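Local coordinates for AT-less polyketide synthase (PDB 4TKT), which probably catalyses the decarboxylative condensation that extends the growing polyketide chain, as a ketosynthase domain of the isomigrastatin assembly line, at residues A[482-487]-A[524-529]; A[491-496]-A[513-518]. One frame throughout, in Å; residues are numbered along the deposited sequence.

Contact 1 (A[482-487]-A[524-529]); sequences ALRKER and ALDACA
In the small alpha/beta linker domain of the RhiE-like KS-MAT type, Leu483 and Arg484, in the turn that follows helix 469-482, reach across to Leu525 and Asp526 on helix 518-530. The backbones stay well apart, with 9.8 Å between the CA atoms of Leu483 and Leu525, and the gap is bridged by side chains alone. A type I turn, with Lys485 N bonded to Ala482 O, carries the chain out of its helix and directs both Leu483 and Arg484 at the neighbour. Each leucine sets CG opposite its carbonyl carbon and extends CD1 (chi2 -175° in Leu483), so that one methyl of each meets the other: Leu483 CD1 lies 4.1 Å from Leu525 CD1. The two side chains cross at roughly a right angle and meet through this single pair of methyls. Leucine suits both places because its long branched end spans the distance within buried surroundings: Leu525 lies on Leu479 and Phe511, Leu483 on Leu518, Leu521 and Trp488. At the surface, Arg484 stretches nearly straight toward Asp526, yet Arg484 NH2 remains 4.2 Å from Asp526 OD2, too far for a salt bridge. The aspartate's firmer partner is Arg480, which binds OD1; the exposed Arg484 probably adds a longer-range attraction. The turn leaving helix 469-482 is thus laid against helix 518-530, as part of the local helix and sheet packing of the alpha/beta linker domain.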
ATOM      1  N   ALA A 482      -8.397  13.231 -13.484  1.00 41.04           N
ATOM      2  CA  ALA A 482      -8.182  11.821 -13.771  1.00 40.94           C
ATOM      3  C   ALA A 482      -8.845  11.412 -15.083  1.00 50.43           C
ATOM      4  O   ALA A 482      -8.259  10.682 -15.880  1.00 50.69           O
ATOM      5  CB  ALA A 482      -8.700  10.964 -12.630  1.00 39.88           C
ATOM      6  N   LEU A 483     -10.063  11.892 -15.312  1.00 41.53           N
ATOM      7  CA  LEU A 483     -10.833  11.471 -16.479  1.00 48.69           C
ATOM      8  C   LEU A 483     -10.398  12.182 -17.756  1.00 46.20           C
ATOM      9  O   LEU A 483     -10.974  11.965 -18.820  1.00 57.11           O
ATOM     10  CB  LEU A 483     -12.325  11.693 -16.240  1.00 41.62           C
ATOM     11  CG  LEU A 483     -12.920  10.828 -15.126  1.00 44.84           C
ATOM     12  CD1 LEU A 483     -14.426  11.026 -15.026  1.00 40.31           C
ATOM     13  CD2 LEU A 483     -12.576   9.365 -15.348  1.00 40.65           C
ATOM     14  N   ARG A 484      -9.380  13.028 -17.648  1.00 46.51           N
ATOM     15  CA  ARG A 484      -8.805  13.669 -18.822  1.00 49.58           C
ATOM     16  C   ARG A 484      -7.650  12.845 -19.386  1.00 55.04           C
ATOM     17  O   ARG A 484      -7.179  13.104 -20.494  1.00 61.34           O
ATOM     18  CB  ARG A 484      -8.329  15.083 -18.485  1.00 45.15           C
ATOM     19  CG  ARG A 484      -9.449  16.103 -18.373  1.00 51.82           C
ATOM     20  CD  ARG A 484      -8.916  17.464 -17.951  1.00 62.20           C
ATOM     21  NE  ARG A 484      -9.939  18.502 -18.044  1.00 72.06           N
ATOM     22  CZ  ARG A 484      -9.820  19.717 -17.517  1.00 76.96           C
ATOM     23  NH1 ARG A 484      -8.723  20.047 -16.847  1.00 80.20           N
ATOM     24  NH2 ARG A 484     -10.801  20.600 -17.653  1.00 74.45           N
ATOM     25  N   LYS A 485      -7.200  11.850 -18.622  1.00 48.66           N
ATOM     26  CA  LYS A 485      -6.098  10.994 -19.053  1.00 52.84           C
ATOM     27  C   LYS A 485      -6.494  10.165 -20.270  1.00 56.28           C
ATOM     28  O   LYS A 485      -7.678   9.998 -20.557  1.00 53.38           O
ATOM     29  CB  LYS A 485      -5.642  10.076 -17.917  1.00 57.31           C
ATOM     30  CG  LYS A 485      -5.102  10.803 -16.695  1.00 63.34           C
ATOM     31  CD  LYS A 485      -4.438   9.830 -15.731  1.00 72.06           C
ATOM     32  CE  LYS A 485      -4.231  10.455 -14.361  1.00 75.60           C
ATOM     33  NZ  LYS A 485      -3.452  11.722 -14.433  1.00 77.27           N
ATOM     34  N   GLU A 486      -5.494   9.639 -20.972  1.00 61.71           N
ATOM     35  CA  GLU A 486      -5.708   8.984 -22.259  1.00 64.13           C
ATOM     36  C   GLU A 486      -6.524   7.697 -22.167  1.00 62.51           C
ATOM     37  O   GLU A 486      -7.182   7.308 -23.131  1.00 65.24           O
ATOM     38  CB  GLU A 486      -4.361   8.686 -22.924  1.00 63.33           C
ATOM     39  N   ARG A 487      -6.489   7.041 -21.013  1.00 57.59           N
ATOM     40  CA  ARG A 487      -7.133   5.739 -20.868  1.00 56.70           C
ATOM     41  C   ARG A 487      -8.659   5.819 -20.841  1.00 58.89           C
ATOM     42  O   ARG A 487      -9.339   4.827 -21.098  1.00 60.77           O
ATOM     43  CB  ARG A 487      -6.642   5.039 -19.599  1.00 56.54           C
ATOM     44  CG  ARG A 487      -7.021   5.747 -18.310  1.00 58.61           C
ATOM     45  CD  ARG A 487      -7.064   4.770 -17.144  1.00 64.11           C
ATOM     46  NE  ARG A 487      -8.132   3.784 -17.298  1.00 70.05           N
ATOM     47  CZ  ARG A 487      -8.388   2.812 -16.428  1.00 70.86           C
ATOM     48  NH1 ARG A 487      -7.650   2.686 -15.332  1.00 77.14           N
ATOM     49  NH2 ARG A 487      -9.383   1.963 -16.654  1.00 61.49           N
ATOM     50  N   ALA A 524     -19.073  19.007 -16.332  1.00 39.11           N
ATOM     51  CA  ALA A 524     -19.868  19.110 -15.115  1.00 38.42           C
ATOM     52  C   ALA A 524     -18.970  19.117 -13.883  1.00 42.08           C
ATOM     53  O   ALA A 524     -19.185  19.895 -12.954  1.00 44.26           O
ATOM     54  CB  ALA A 524     -20.871  17.972 -15.038  1.00 45.78           C
ATOM     55  N   LEU A 525     -17.961  18.251 -13.890  1.00 37.32           N
ATOM     56  CA  LEU A 525     -17.004  18.166 -12.791  1.00 36.48           C
ATOM     57  C   LEU A 525     -16.208  19.456 -12.650  1.00 43.13           C
ATOM     58  O   LEU A 525     -15.971  19.931 -11.540  1.00 45.36           O
ATOM     59  CB  LEU A 525     -16.056  16.985 -12.996  1.00 36.54           C
ATOM     60  CG  LEU A 525     -16.712  15.611 -12.865  1.00 42.83           C
ATOM     61  CD1 LEU A 525     -15.760  14.504 -13.293  1.00 36.97           C
ATOM     62  CD2 LEU A 525     -17.198  15.393 -11.440  1.00 35.91           C
ATOM     63  N   ASP A 526     -15.801  20.020 -13.782  1.00 42.07           N
ATOM     64  CA  ASP A 526     -15.055  21.271 -13.785  1.00 45.33           C
ATOM     65  C   ASP A 526     -15.907  22.405 -13.224  1.00 43.94           C
ATOM     66  O   ASP A 526     -15.418  23.249 -12.473  1.00 46.61           O
ATOM     67  CB  ASP A 526     -14.582  21.614 -15.198  1.00 49.99           C
ATOM     68  CG  ASP A 526     -13.508  22.685 -15.207  1.00 57.56           C
ATOM     69  OD1 ASP A 526     -12.675  22.702 -14.277  1.00 57.78           O
ATOM     70  OD2 ASP A 526     -13.492  23.509 -16.146  1.00 62.73           O
ATOM     71  N   ALA A 527     -17.185  22.412 -13.590  1.00 43.56           N
ATOM     72  CA  ALA A 527     -18.111  23.437 -13.124  1.00 42.77           C
ATOM     73  C   ALA A 527     -18.283  23.365 -11.612  1.00 45.12           C
ATOM     74  O   ALA A 527     -18.241  24.384 -10.924  1.00 52.22           O
ATOM     75  CB  ALA A 527     -19.454  23.292 -13.818  1.00 41.74           C
ATOM     76  N   CYS A 528     -18.477  22.154 -11.103  1.00 40.13           N
ATOM     77  CA  CYS A 528     -18.611  21.939  -9.669  1.00 41.06           C
ATOM     78  C   CYS A 528     -17.323  22.285  -8.927  1.00 46.10           C
ATOM     79  O   CYS A 528     -17.360  22.869  -7.844  1.00 50.07           O
ATOM     80  CB  CYS A 528     -19.001  20.492  -9.380  1.00 39.46           C
ATOM     81  SG  CYS A 528     -19.040  20.082  -7.624  1.00 54.05           S
ATOM     82  N   ALA A 529     -16.188  21.921  -9.513  1.00 47.46           N
ATOM     83  CA  ALA A 529     -14.891  22.196  -8.908  1.00 41.08           C
ATOM     84  C   ALA A 529     -14.622  23.696  -8.822  1.00 40.67           C
ATOM     85  O   ALA A 529     -14.148  24.190  -7.802  1.00 44.23           O
ATOM     86  CB  ALA A 529     -13.784  21.504  -9.689  1.00 34.58           C
TER

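Contact 2 (A[491-496]-A[513-518]); sequences ADLPDI and VAVSTL
With chi1 at -81°, Leu493 sets its CG opposite the carbonyl carbon, and chi2 of -172° then extends CD1 straight at the segment 513-518. Leu518 adopts a different shape, its CG anti to the backbone N (chi1 -173°), which brings its CD1 up beside the other branch of Leu493. The CD1 methyl of Leu493 lies over the flat face of the peptide joining Ser516 and Thr517, 3.4 Å from Ser516 C and 3.5 Å from Thr517 N. Alongside, the same methyl meets Val515 CG2 at 4.3 Å, while Leu493 CD2 touches Leu518 CD1 at 4.2 Å. One forked residue thus fits against a valine, a peptide plane and a leucine, and no hydrogen bond crosses between the segments. Ser516 and Thr517 turn their CB atoms away, as suits polar residues at the margin; Thr517 occupies the N-cap position, its OG1 making a weak bond to Ala520 N. Leu518 N is held by Ser490 OG, just before the first segment. Leu493, in the opening turn of helix 493-502, is wedged where strand 509-515 passes into helix 518-530, with Val460 of the adjoining strand and Leu521 of that helix closing round it.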
ATOM      1  N   ALA A 491     -17.051   5.109 -23.153  1.00 46.25           N
ATOM      2  CA  ALA A 491     -17.428   3.718 -22.946  1.00 52.85           C
ATOM      3  C   ALA A 491     -17.167   3.275 -21.508  1.00 52.25           C
ATOM      4  O   ALA A 491     -17.652   2.230 -21.075  1.00 54.00           O
ATOM      5  CB  ALA A 491     -16.683   2.821 -23.920  1.00 47.38           C
ATOM      6  N   ASP A 492     -16.404   4.077 -20.771  1.00 44.36           N
ATOM      7  CA  ASP A 492     -16.072   3.756 -19.389  1.00 45.34           C
ATOM      8  C   ASP A 492     -17.129   4.263 -18.408  1.00 43.99           C
ATOM      9  O   ASP A 492     -17.108   3.906 -17.231  1.00 47.33           O
ATOM     10  CB  ASP A 492     -14.705   4.341 -19.024  1.00 50.00           C
ATOM     11  CG  ASP A 492     -13.586   3.810 -19.902  1.00 58.80           C
ATOM     12  OD1 ASP A 492     -13.607   2.608 -20.236  1.00 63.84           O
ATOM     13  OD2 ASP A 492     -12.684   4.596 -20.260  1.00 60.45           O
ATOM     14  N   LEU A 493     -18.051   5.088 -18.896  1.00 46.38           N
ATOM     15  CA  LEU A 493     -19.047   5.734 -18.034  1.00 44.96           C
ATOM     16  C   LEU A 493     -19.909   4.789 -17.182  1.00 44.39           C
ATOM     17  O   LEU A 493     -20.196   5.109 -16.029  1.00 46.92           O
ATOM     18  CB  LEU A 493     -19.966   6.629 -18.871  1.00 45.60           C
ATOM     19  CG  LEU A 493     -19.408   8.011 -19.216  1.00 49.60           C
ATOM     20  CD1 LEU A 493     -20.476   8.864 -19.865  1.00 60.33           C
ATOM     21  CD2 LEU A 493     -18.870   8.692 -17.978  1.00 42.64           C
ATOM     22  N   PRO A 494     -20.346   3.642 -17.737  1.00 45.36           N
ATOM     23  CA  PRO A 494     -21.093   2.740 -16.850  1.00 41.35           C
ATOM     24  C   PRO A 494     -20.257   2.202 -15.685  1.00 53.54           C
ATOM     25  O   PRO A 494     -20.781   2.027 -14.584  1.00 56.12           O
ATOM     26  CB  PRO A 494     -21.515   1.604 -17.785  1.00 42.26           C
ATOM     27  CG  PRO A 494     -21.578   2.239 -19.130  1.00 43.11           C
ATOM     28  CD  PRO A 494     -20.448   3.223 -19.147  1.00 42.92           C
ATOM     29  N   ASP A 495     -18.974   1.950 -15.923  1.00 53.22           N
ATOM     30  CA  ASP A 495     -18.090   1.455 -14.871  1.00 49.78           C
ATOM     31  C   ASP A 495     -17.803   2.538 -13.833  1.00 49.49           C
ATOM     32  O   ASP A 495     -17.823   2.279 -12.629  1.00 42.94           O
ATOM     33  CB  ASP A 495     -16.777   0.942 -15.464  1.00 51.27           C
ATOM     34  CG  ASP A 495     -16.971  -0.268 -16.354  1.00 60.41           C
ATOM     35  OD1 ASP A 495     -17.951  -1.012 -16.145  1.00 66.58           O
ATOM     36  OD2 ASP A 495     -16.137  -0.476 -17.259  1.00 62.95           O
ATOM     37  N   ILE A 496     -17.529   3.749 -14.312  1.00 52.87           N
ATOM     38  CA  ILE A 496     -17.243   4.883 -13.441  1.00 38.86           C
ATOM     39  C   ILE A 496     -18.412   5.175 -12.511  1.00 38.27           C
ATOM     40  O   ILE A 496     -18.234   5.321 -11.302  1.00 37.60           O
ATOM     41  CB  ILE A 496     -16.917   6.146 -14.258  1.00 39.32           C
ATOM     42  CG1 ILE A 496     -15.617   5.949 -15.040  1.00 47.36           C
ATOM     43  CG2 ILE A 496     -16.811   7.359 -13.352  1.00 38.76           C
ATOM     44  CD1 ILE A 496     -15.309   7.070 -16.000  1.00 46.57           C
ATOM     45  N   VAL A 513     -24.761  14.001 -11.197  1.00 37.85           N
ATOM     46  CA  VAL A 513     -24.974  14.485 -12.555  1.00 38.45           C
ATOM     47  C   VAL A 513     -25.267  13.335 -13.518  1.00 38.77           C
ATOM     48  O   VAL A 513     -24.588  12.308 -13.507  1.00 39.24           O
ATOM     49  CB  VAL A 513     -23.755  15.293 -13.061  1.00 44.98           C
ATOM     50  CG1 VAL A 513     -22.469  14.492 -12.907  1.00 43.05           C
ATOM     51  CG2 VAL A 513     -23.956  15.731 -14.503  1.00 45.30           C
ATOM     52  N   ALA A 514     -26.299  13.511 -14.339  1.00 44.03           N
ATOM     53  CA  ALA A 514     -26.653  12.527 -15.354  1.00 46.04           C
ATOM     54  C   ALA A 514     -25.976  12.858 -16.683  1.00 51.39           C
ATOM     55  O   ALA A 514     -26.251  13.894 -17.285  1.00 51.46           O
ATOM     56  CB  ALA A 514     -28.160  12.463 -15.526  1.00 39.73           C
ATOM     57  N   VAL A 515     -25.087  11.977 -17.133  1.00 51.17           N
ATOM     58  CA  VAL A 515     -24.354  12.200 -18.377  1.00 50.77           C
ATOM     59  C   VAL A 515     -24.343  10.950 -19.251  1.00 49.71           C
ATOM     60  O   VAL A 515     -24.605   9.847 -18.773  1.00 51.99           O
ATOM     61  CB  VAL A 515     -22.895  12.631 -18.108  1.00 43.87           C
ATOM     62  CG1 VAL A 515     -22.845  14.042 -17.546  1.00 43.26           C
ATOM     63  CG2 VAL A 515     -22.215  11.654 -17.166  1.00 41.25           C
ATOM     64  N   SER A 516     -24.040  11.128 -20.533  1.00 48.46           N
ATOM     65  CA  SER A 516     -23.948  10.002 -21.456  1.00 45.66           C
ATOM     66  C   SER A 516     -22.617  10.005 -22.204  1.00 51.09           C
ATOM     67  O   SER A 516     -22.241   9.007 -22.818  1.00 56.75           O
ATOM     68  CB  SER A 516     -25.115  10.019 -22.447  1.00 46.29           C
ATOM     69  OG  SER A 516     -25.119  11.204 -23.222  1.00 51.08           O
ATOM     70  N   THR A 517     -21.905  11.128 -22.147  1.00 52.09           N
ATOM     71  CA  THR A 517     -20.582  11.226 -22.761  1.00 51.20           C
ATOM     72  C   THR A 517     -19.549  11.718 -21.755  1.00 49.14           C
ATOM     73  O   THR A 517     -19.866  12.493 -20.853  1.00 43.59           O
ATOM     74  CB  THR A 517     -20.572  12.176 -23.974  1.00 51.51           C
ATOM     75  OG1 THR A 517     -20.649  13.533 -23.523  1.00 49.23           O
ATOM     76  CG2 THR A 517     -21.736  11.875 -24.911  1.00 46.52           C
ATOM     77  N   LEU A 518     -18.310  11.267 -21.920  1.00 50.10           N
ATOM     78  CA  LEU A 518     -17.224  11.649 -21.023  1.00 47.11           C
ATOM     79  C   LEU A 518     -16.883  13.148 -21.046  1.00 43.65           C
ATOM     80  O   LEU A 518     -16.653  13.730 -19.987  1.00 51.43           O
ATOM     81  CB  LEU A 518     -15.967  10.834 -21.337  1.00 47.74           C
ATOM     82  CG  LEU A 518     -14.815  11.029 -20.349  1.00 45.11           C
ATOM     83  CD1 LEU A 518     -15.226  10.574 -18.958  1.00 42.35           C
ATOM     84  CD2 LEU A 518     -13.571  10.293 -20.816  1.00 44.05           C
TER

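In the fold
Both contacts belong to the same linker domain and involve the strand 509-515 and helix 518-530 unit, contact 2 at the passage from one to the other and contact 1 further along the helix. In sequence, both segments of contact 2 fall between the two segments of contact 1. Contact 2 is buried and rests on van der Waals packing of methyls on side chains and a peptide face, with no charged group taking part, burying about twice the surface; contact 1 is only partly buried, pairing leucines inside with loosely matched charges outside. They lie about 12 Å apart, centre to centre, and join directly: Leu483 CD2 packs on Ile496 CD1, and Ala524 CB on Val513 CG2, so the two share a packed interior there.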